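Local coordinates for protein aminoglycoside 6'-n-acetyltransferase (Salmonella choleraesuis, PDB 2VBQ) that acetylates the 6'-amino group of aminoglycoside antibiotics with acetyl-CoA, thereby conferring resistance, and can also acetylate eukaryotic histones, at residues Met26-Leu31 with Glu56-Asp61; Ser81-Tyr86 with Val95-Gly100. All coordinates share one frame; numbering follows the deposited sequence.

Contact 1 (Met26-Leu31 with Glu56-Asp61)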
ATOM      1  N   MET A  26       3.856   4.757  21.874  1.00 20.08           N
ATOM      2  CA  MET A  26       3.172   3.803  22.718  1.00 22.22           C
ATOM      3  C   MET A  26       4.078   2.684  23.192  1.00 23.08           C
ATOM      4  O   MET A  26       4.754   2.018  22.396  1.00 23.17           O
ATOM      5  CB  MET A  26       2.006   3.172  21.993  1.00 21.19           C
ATOM      6  CG  MET A  26       1.427   2.039  22.820  1.00 23.81           C
ATOM      7  SD  MET A  26       0.061   1.308  22.014  1.00 23.24           S
ATOM      8  CE  MET A  26       0.830   0.202  20.783  1.00 20.08           C
ATOM      9  N   ASN A  27       4.061   2.475  24.499  1.00 24.66           N
ATOM     10  CA  ASN A  27       4.756   1.359  25.104  1.00 25.50           C
ATOM     11  C   ASN A  27       3.712   0.599  25.930  1.00 26.14           C
ATOM     12  O   ASN A  27       2.509   0.938  25.903  1.00 25.40           O
ATOM     13  CB  ASN A  27       5.989   1.856  25.899  1.00 25.71           C
ATOM     14  CG  ASN A  27       5.641   2.848  27.012  1.00 26.19           C
ATOM     15  OD1 ASN A  27       4.543   2.820  27.569  1.00 28.07           O
ATOM     16  ND2 ASN A  27       6.592   3.716  27.358  1.00 24.57           N
ATOM     17  N   LYS A  28       4.149  -0.441  26.634  1.00 26.22           N
ATOM     18  CA  LYS A  28       3.283  -1.211  27.509  1.00 26.89           C
ATOM     19  C   LYS A  28       2.386  -0.326  28.399  1.00 25.80           C
ATOM     20  O   LYS A  28       1.205  -0.631  28.610  1.00 25.43           O
ATOM     21  CB  LYS A  28       4.143  -2.135  28.390  1.00 27.91           C
ATOM     22  CG  LYS A  28       3.398  -3.347  28.937  1.00 32.78           C
ATOM     23  CD  LYS A  28       3.209  -4.407  27.852  1.00 39.13           C
ATOM     24  CE  LYS A  28       2.404  -5.596  28.361  1.00 42.58           C
ATOM     25  NZ  LYS A  28       3.091  -6.358  29.451  1.00 45.83           N
ATOM     26  N   THR A  29       2.944   0.767  28.911  1.00 24.99           N
ATOM     27  CA  THR A  29       2.186   1.624  29.818  1.00 25.04           C
ATOM     28  C   THR A  29       1.016   2.401  29.160  1.00 23.45           C
ATOM     29  O   THR A  29       0.071   2.783  29.847  1.00 23.62           O
ATOM     30  CB  THR A  29       3.095   2.546  30.679  1.00 25.27           C
ATOM     31  OG1 THR A  29       3.690   3.564  29.867  1.00 26.68           O
ATOM     32  CG2 THR A  29       4.189   1.737  31.373  1.00 26.29           C
ATOM     33  N   HIS A  30       1.050   2.589  27.839  1.00 21.88           N
ATOM     34  CA  HIS A  30      -0.026   3.310  27.155  1.00 20.71           C
ATOM     35  C   HIS A  30      -0.978   2.410  26.403  1.00 19.28           C
ATOM     36  O   HIS A  30      -1.795   2.905  25.628  1.00 17.49           O
ATOM     37  CB  HIS A  30       0.533   4.322  26.157  1.00 21.24           C
ATOM     38  CG  HIS A  30       1.429   5.339  26.769  1.00 24.61           C
ATOM     39  ND1 HIS A  30       2.795   5.321  26.590  1.00 29.37           N
ATOM     40  CD2 HIS A  30       1.160   6.406  27.556  1.00 27.84           C
ATOM     41  CE1 HIS A  30       3.329   6.341  27.241  1.00 31.53           C
ATOM     42  NE2 HIS A  30       2.360   7.010  27.840  1.00 29.91           N
ATOM     43  N   LEU A  31      -0.842   1.093  26.587  1.00 18.46           N
ATOM     44  CA  LEU A  31      -1.634   0.134  25.818  1.00 17.77           C
ATOM     45  C   LEU A  31      -3.127   0.320  26.011  1.00 16.88           C
ATOM     46  O   LEU A  31      -3.877   0.274  25.037  1.00 16.25           O
ATOM     47  CB  LEU A  31      -1.277  -1.314  26.158  1.00 18.84           C
ATOM     48  CG  LEU A  31      -0.160  -2.037  25.404  1.00 20.50           C
ATOM     49  CD1 LEU A  31       0.048  -3.420  26.045  1.00 22.86           C
ATOM     50  CD2 LEU A  31      -0.478  -2.165  23.916  1.00 20.63           C
ATOM     51  N   GLU A  56       1.870  -6.919  18.961  1.00 32.73           N
ATOM     52  CA  GLU A  56       2.706  -6.877  17.770  1.00 32.20           C
ATOM     53  C   GLU A  56       3.453  -5.550  17.671  1.00 30.97           C
ATOM     54  O   GLU A  56       4.677  -5.548  17.527  1.00 30.91           O
ATOM     55  CB  GLU A  56       1.874  -7.096  16.515  1.00 32.42           C
ATOM     56  CG  GLU A  56       2.706  -7.408  15.273  1.00 34.52           C
ATOM     57  CD  GLU A  56       1.905  -7.295  13.988  1.00 36.17           C
ATOM     58  OE1 GLU A  56       0.723  -6.900  14.057  1.00 38.21           O
ATOM     59  OE2 GLU A  56       2.455  -7.595  12.906  1.00 37.84           O
ATOM     60  N   ILE A  57       2.720  -4.435  17.787  1.00 29.22           N
ATOM     61  CA  ILE A  57       3.312  -3.102  17.658  1.00 27.18           C
ATOM     62  C   ILE A  57       4.468  -2.895  18.653  1.00 27.41           C
ATOM     63  O   ILE A  57       5.534  -2.397  18.281  1.00 27.07           O
ATOM     64  CB  ILE A  57       2.239  -1.953  17.732  1.00 27.03           C
ATOM     65  CG1 ILE A  57       1.273  -2.033  16.532  1.00 25.79           C
ATOM     66  CG2 ILE A  57       2.916  -0.577  17.750  1.00 25.46           C
ATOM     67  CD1 ILE A  57      -0.016  -1.261  16.671  1.00 25.55           C
ATOM     68  N   LEU A  58       4.271  -3.306  19.901  1.00 27.02           N
ATOM     69  CA  LEU A  58       5.306  -3.152  20.926  1.00 27.84           C
ATOM     70  C   LEU A  58       6.588  -3.937  20.600  1.00 28.23           C
ATOM     71  O   LEU A  58       7.675  -3.581  21.036  1.00 28.99           O
ATOM     72  CB  LEU A  58       4.767  -3.551  22.311  1.00 27.70           C
ATOM     73  CG  LEU A  58       3.598  -2.728  22.878  1.00 27.47           C
ATOM     74  CD1 LEU A  58       3.175  -3.265  24.227  1.00 27.98           C
ATOM     75  CD2 LEU A  58       3.975  -1.248  22.964  1.00 25.53           C
ATOM     76  N   GLN A  59       6.460  -4.985  19.805  1.00 28.57           N
ATOM     77  CA  GLN A  59       7.622  -5.798  19.460  1.00 29.34           C
ATOM     78  C   GLN A  59       8.277  -5.402  18.114  1.00 28.57           C
ATOM     79  O   GLN A  59       9.441  -5.739  17.846  1.00 28.79           O
ATOM     80  CB  GLN A  59       7.214  -7.266  19.475  1.00 29.84           C
ATOM     81  CG  GLN A  59       6.768  -7.746  20.860  1.00 33.17           C
ATOM     82  CD  GLN A  59       7.649  -8.862  21.389  1.00 35.21           C
ATOM     83  OE1 GLN A  59       7.448 -10.015  21.029  1.00 37.39           O
ATOM     84  NE2 GLN A  59       8.639  -8.524  22.229  1.00 36.18           N
ATOM     85  N   ALA A  60       7.526  -4.672  17.296  1.00 27.25           N
ATOM     86  CA  ALA A  60       7.932  -4.286  15.945  1.00 25.24           C
ATOM     87  C   ALA A  60       9.076  -3.280  15.868  1.00 23.81           C
ATOM     88  O   ALA A  60       9.273  -2.426  16.752  1.00 23.38           O
ATOM     89  CB  ALA A  60       6.724  -3.717  15.207  1.00 25.57           C
ATOM     90  N   ASP A  61       9.823  -3.367  14.776  1.00 21.49           N
ATOM     91  CA  ASP A  61      10.625  -2.248  14.367  1.00 19.90           C
ATOM     92  C   ASP A  61      10.059  -1.539  13.138  1.00 17.29           C
ATOM     93  O   ASP A  61      10.587  -0.497  12.775  1.00 17.84           O
ATOM     94  CB  ASP A  61      12.089  -2.655  14.130  1.00 20.72           C
ATOM     95  CG  ASP A  61      12.222  -3.878  13.241  1.00 23.47           C
ATOM     96  OD1 ASP A  61      11.257  -4.264  12.527  1.00 22.62           O
ATOM     97  OD2 ASP A  61      13.334  -4.467  13.265  1.00 31.27           O
TER
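Met-26 meets the last turn of helix 47-59 with the end of its side chain: its CE lies 3.8 Å from Ile-57 CG2 and 4.1 Å from Leu-58 CD2, so one methyl touches two consecutive helix residues. The chain runs straight as far as SD, with CG anti to the backbone N (chi1 172°), and turns only at chi3 (80°), which carries CE over to the helix; it crosses both Ile-57 and Leu-58 at about a right angle. The backbone of the loop is touched as well, since Leu-58 CD2 sits 3.4 Å from Met-26 O and 3.5 Å from Asn-27 CA. The side chain of Asn-27 leaves the backbone away from the helix, and its OD1 takes a hydrogen bond from Thr-29 OG1 and a weak one from Thr-29 N, a local tie within the loop. Further along, the side chain of Lys-28 meets the helix with its aliphatic part, CD lying 3.8 Å from Leu-58 CD1, while the amine end leads off in another direction. Leu-31 completes the set: it and Leu-58 reach toward each other tip to tip, with Leu-31 CD1 3.6 Å from Leu-58 CD1. The two methyls of Leu-58 thus divide the work, CD1 toward Lys-28 and Leu-31, CD2 toward the Met-26 and Asn-27 backbone and the Met-26 methyl. No hydrogen bond spans the two segments, and about 224 Å² is buried, so the join is apolar packing of modest extent. Trp-34 of helix 31-41 touches both Met-26 and Ile-57 and extends the apolar patch, while Met-26 is also tied by backbone hydrogen bonding to Ser-65 of strand 63-70. This is loop-to-helix packing within the N-acetyltransferase fold, where the connection from strand 21-25 into helix 31-41 is set against the C-terminal end of helix 47-59.

Contact 2 (Ser81-Tyr86 with Val95-Gly100)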
ATOM      1  N   SER A  81       3.431   2.923  10.154  1.00 10.45           N
ATOM      2  CA  SER A  81       4.293   1.827   9.763  1.00 10.60           C
ATOM      3  C   SER A  81       5.434   2.346   8.903  1.00 10.71           C
ATOM      4  O   SER A  81       5.365   3.454   8.360  1.00 10.15           O
ATOM      5  CB  SER A  81       3.496   0.811   8.934  1.00 10.34           C
ATOM      6  OG  SER A  81       3.068   1.416   7.710  1.00 11.55           O
ATOM      7  N   ILE A  82       6.466   1.512   8.765  1.00 10.76           N
ATOM      8  CA  ILE A  82       7.480   1.684   7.732  1.00 10.30           C
ATOM      9  C   ILE A  82       7.205   0.598   6.692  1.00 10.64           C
ATOM     10  O   ILE A  82       7.355  -0.615   6.964  1.00 11.38           O
ATOM     11  CB  ILE A  82       8.898   1.478   8.273  1.00 10.30           C
ATOM     12  CG1 ILE A  82       9.155   2.369   9.507  1.00 10.24           C
ATOM     13  CG2 ILE A  82       9.938   1.688   7.103  1.00 11.14           C
ATOM     14  CD1 ILE A  82       9.065   3.858   9.263  1.00 11.81           C
ATOM     15  N   ARG A  83       6.803   1.035   5.513  1.00 10.18           N
ATOM     16  CA  ARG A  83       6.366   0.122   4.481  1.00 11.75           C
ATOM     17  C   ARG A  83       7.481  -0.073   3.456  1.00 11.73           C
ATOM     18  O   ARG A  83       8.019   0.898   2.944  1.00 11.46           O
ATOM     19  CB  ARG A  83       5.106   0.644   3.767  1.00 12.09           C
ATOM     20  CG  ARG A  83       3.815   0.528   4.582  1.00 12.61           C
ATOM     21  CD  ARG A  83       2.653   0.681   3.613  1.00 12.32           C
ATOM     22  NE  ARG A  83       1.327   0.816   4.212  1.00 12.55           N
ATOM     23  CZ  ARG A  83       0.220   1.069   3.501  1.00 12.21           C
ATOM     24  NH1 ARG A  83       0.290   1.201   2.177  1.00 10.63           N
ATOM     25  NH2 ARG A  83      -0.957   1.190   4.100  1.00  9.78           N
ATOM     26  N   HIS A  84       7.823  -1.335   3.197  1.00 11.84           N
ATOM     27  CA  HIS A  84       8.689  -1.706   2.056  1.00 12.19           C
ATOM     28  C   HIS A  84       7.895  -2.063   0.783  1.00 12.31           C
ATOM     29  O   HIS A  84       8.465  -2.061  -0.309  1.00 12.10           O
ATOM     30  CB  HIS A  84       9.619  -2.862   2.415  1.00 11.01           C
ATOM     31  CG  HIS A  84      10.755  -2.476   3.317  1.00 12.23           C
ATOM     32  ND1 HIS A  84      11.952  -1.965   2.845  1.00 10.79           N
ATOM     33  CD2 HIS A  84      10.885  -2.555   4.665  1.00 12.11           C
ATOM     34  CE1 HIS A  84      12.761  -1.735   3.864  1.00 11.56           C
ATOM     35  NE2 HIS A  84      12.137  -2.078   4.982  1.00 11.25           N
ATOM     36  N   ASP A  85       6.607  -2.394   0.921  1.00 12.66           N
ATOM     37  CA  ASP A  85       5.767  -2.667  -0.263  1.00 12.75           C
ATOM     38  C   ASP A  85       5.705  -1.366  -1.089  1.00 12.96           C
ATOM     39  O   ASP A  85       5.880  -0.265  -0.540  1.00 12.22           O
ATOM     40  CB  ASP A  85       4.324  -3.026   0.103  1.00 12.29           C
ATOM     41  CG  ASP A  85       4.180  -4.328   0.889  1.00 12.23           C
ATOM     42  OD1 ASP A  85       5.116  -5.140   1.007  1.00 12.82           O
ATOM     43  OD2 ASP A  85       3.069  -4.540   1.411  1.00 13.79           O
ATOM     44  N   TYR A  86       5.480  -1.496  -2.393  1.00 12.64           N
ATOM     45  CA  TYR A  86       5.184  -0.321  -3.210  1.00 13.13           C
ATOM     46  C   TYR A  86       4.081   0.484  -2.527  1.00 13.10           C
ATOM     47  O   TYR A  86       3.033  -0.082  -2.151  1.00 13.38           O
ATOM     48  CB  TYR A  86       4.708  -0.724  -4.620  1.00 13.36           C
ATOM     49  CG  TYR A  86       4.155   0.469  -5.356  1.00 12.89           C
ATOM     50  CD1 TYR A  86       5.020   1.445  -5.884  1.00 14.13           C
ATOM     51  CD2 TYR A  86       2.781   0.668  -5.474  1.00 13.54           C
ATOM     52  CE1 TYR A  86       4.525   2.570  -6.533  1.00 14.74           C
ATOM     53  CE2 TYR A  86       2.277   1.808  -6.128  1.00 14.11           C
ATOM     54  CZ  TYR A  86       3.159   2.737  -6.649  1.00 13.27           C
ATOM     55  OH  TYR A  86       2.662   3.855  -7.289  1.00 16.16           O
ATOM     56  N   VAL A  95       8.836   3.671   2.988  1.00 13.32           N
ATOM     57  CA  VAL A  95       7.979   4.846   3.176  1.00 12.55           C
ATOM     58  C   VAL A  95       7.350   4.771   4.578  1.00 12.25           C
ATOM     59  O   VAL A  95       6.940   3.676   5.017  1.00 11.55           O
ATOM     60  CB  VAL A  95       6.869   4.916   2.066  1.00 12.33           C
ATOM     61  CG1 VAL A  95       5.854   6.036   2.342  1.00 11.57           C
ATOM     62  CG2 VAL A  95       7.495   5.105   0.693  1.00 12.06           C
ATOM     63  N   VAL A  96       7.321   5.910   5.279  1.00 10.97           N
ATOM     64  CA  VAL A  96       6.560   6.024   6.546  1.00 10.94           C
ATOM     65  C   VAL A  96       5.078   6.286   6.272  1.00 11.29           C
ATOM     66  O   VAL A  96       4.707   7.248   5.569  1.00 11.47           O
ATOM     67  CB  VAL A  96       7.191   7.038   7.608  1.00 10.89           C
ATOM     68  CG1 VAL A  96       7.192   8.484   7.122  1.00  9.42           C
ATOM     69  CG2 VAL A  96       6.493   6.880   8.981  1.00  8.56           C
ATOM     70  N   PHE A  97       4.231   5.376   6.754  1.00 10.20           N
ATOM     71  CA  PHE A  97       2.843   5.392   6.346  1.00 10.72           C
ATOM     72  C   PHE A  97       1.910   5.649   7.529  1.00 10.62           C
ATOM     73  O   PHE A  97       2.036   5.010   8.584  1.00 10.44           O
ATOM     74  CB  PHE A  97       2.415   4.088   5.604  1.00 10.86           C
ATOM     75  CG  PHE A  97       1.176   4.289   4.760  1.00 10.37           C
ATOM     76  CD1 PHE A  97      -0.103   4.227   5.330  1.00 10.49           C
ATOM     77  CD2 PHE A  97       1.293   4.635   3.413  1.00 10.38           C
ATOM     78  CE1 PHE A  97      -1.248   4.470   4.559  1.00  9.64           C
ATOM     79  CE2 PHE A  97       0.152   4.877   2.646  1.00 11.45           C
ATOM     80  CZ  PHE A  97      -1.114   4.780   3.226  1.00  9.51           C
ATOM     81  N   LEU A  98       1.010   6.621   7.358  1.00 10.34           N
ATOM     82  CA  LEU A  98      -0.013   6.926   8.373  1.00  9.04           C
ATOM     83  C   LEU A  98      -1.150   5.888   8.257  1.00  9.23           C
ATOM     84  O   LEU A  98      -2.005   5.990   7.375  1.00  9.23           O
ATOM     85  CB  LEU A  98      -0.519   8.379   8.222  1.00  8.88           C
ATOM     86  CG  LEU A  98      -1.473   8.928   9.315  1.00  9.71           C
ATOM     87  CD1 LEU A  98      -0.754   9.029  10.676  1.00 10.37           C
ATOM     88  CD2 LEU A  98      -2.069  10.273   8.941  1.00  9.51           C
ATOM     89  N   GLU A  99      -1.147   4.895   9.155  1.00  8.96           N
ATOM     90  CA  GLU A  99      -2.070   3.762   9.072  1.00 10.12           C
ATOM     91  C   GLU A  99      -3.438   4.067   9.701  1.00 10.01           C
ATOM     92  O   GLU A  99      -4.450   3.484   9.314  1.00  9.71           O
ATOM     93  CB  GLU A  99      -1.452   2.489   9.701  1.00 10.01           C
ATOM     94  CG  GLU A  99      -0.137   1.976   9.029  1.00 11.47           C
ATOM     95  CD  GLU A  99      -0.332   1.344   7.627  1.00 12.24           C
ATOM     96  OE1 GLU A  99      -1.458   1.347   7.082  1.00 11.72           O
ATOM     97  OE2 GLU A  99       0.668   0.859   7.055  1.00 12.22           O
ATOM     98  N   GLY A 100      -3.463   5.015  10.636  1.00 11.17           N
ATOM     99  CA  GLY A 100      -4.721   5.431  11.297  1.00 10.84           C
ATOM    100  C   GLY A 100      -4.496   6.682  12.121  1.00 10.98           C
ATOM    101  O   GLY A 100      -3.425   6.857  12.689  1.00 11.41           O
TER
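Two side chains with CG anti to the carbonyl carbon, Arg-83 (chi1 -74°) and Glu-99, come from opposite directions to meet beside Phe-97. Arg-83 then runs extended from CG to NE, whereas Glu-99 bends at chi2 (-71°), which swings its carboxylate back to the guanidinium. The grip is side-on and uses two nitrogens: Arg-83 NE bonds Glu-99 OE2 at 2.9 Å and Arg-83 NH2 bonds Glu-99 OE1 at 3.0 Å. Both oxygens are met on their syn sides and lie close to the guanidinium plane. Ser-81 OG adds a third bond, 2.5 Å to Glu-99 OE2, arriving on the anti side, so that OE2 accepts two donors. Phe-97 supports the flat side of the arginine: the guanidinium lies over one ring face, with planes 10° apart and Arg-83 CZ 3.5 Å from the ring centroid, a cation-pi stack. The three hydrogen bonds hold the carboxylate, and the stack positions the arginine that makes two of them.

The backbone frame is antiparallel. Ser-81 with Phe-97 and Arg-83 with Val-95 are hydrogen-bonded pairs, evidenced by Phe-97 N to Ser-81 O at 2.7 Å and Arg-83 N to Val-95 O at 2.7 Å. Between them Ile-82 and Val-96 form a non-hydrogen-bonded pair on the other face, where Ile-82 CD1 packs 4.0 Å from Val-96 CG2 and Trp-123 of helix 112-126 touches both residues. Arg-83 also packs on Asp-85 of the second subunit. Glu-99 and Gly-100 face Asp-79 as a classic beta bulge, and Glu-99 O bonds the bisubstrate analogue. The whole is a beta hairpin of the GNAT fold whose bulged strand carries the substrate-binding Glu-99 into the aminoglycoside site.

From the N terminus, the chain leaves strand 21-25 and enters contact 1 at 26-31; helices 31-41 and 47-59 then fill most of the interval before 56-61 closes this first loop. Strands 63-70 and 73-83 follow, and contact 2 opens at 81-86, closing at 95-100 after a connection of eight residues. The contacts are therefore in series, neither enclosing nor crossing the other. Their centres lie about 17 Å apart, and their nearest atoms, about 5 Å apart, do not touch. Contact 1 sets the loop after edge strand 21-25 against the end of helix 47-59, whereas contact 2 pairs neighbouring strands within the sheet. The side chain of Ile-57 lies about 8 Å from that of Glu-99, so contact 1 approaches the substrate site.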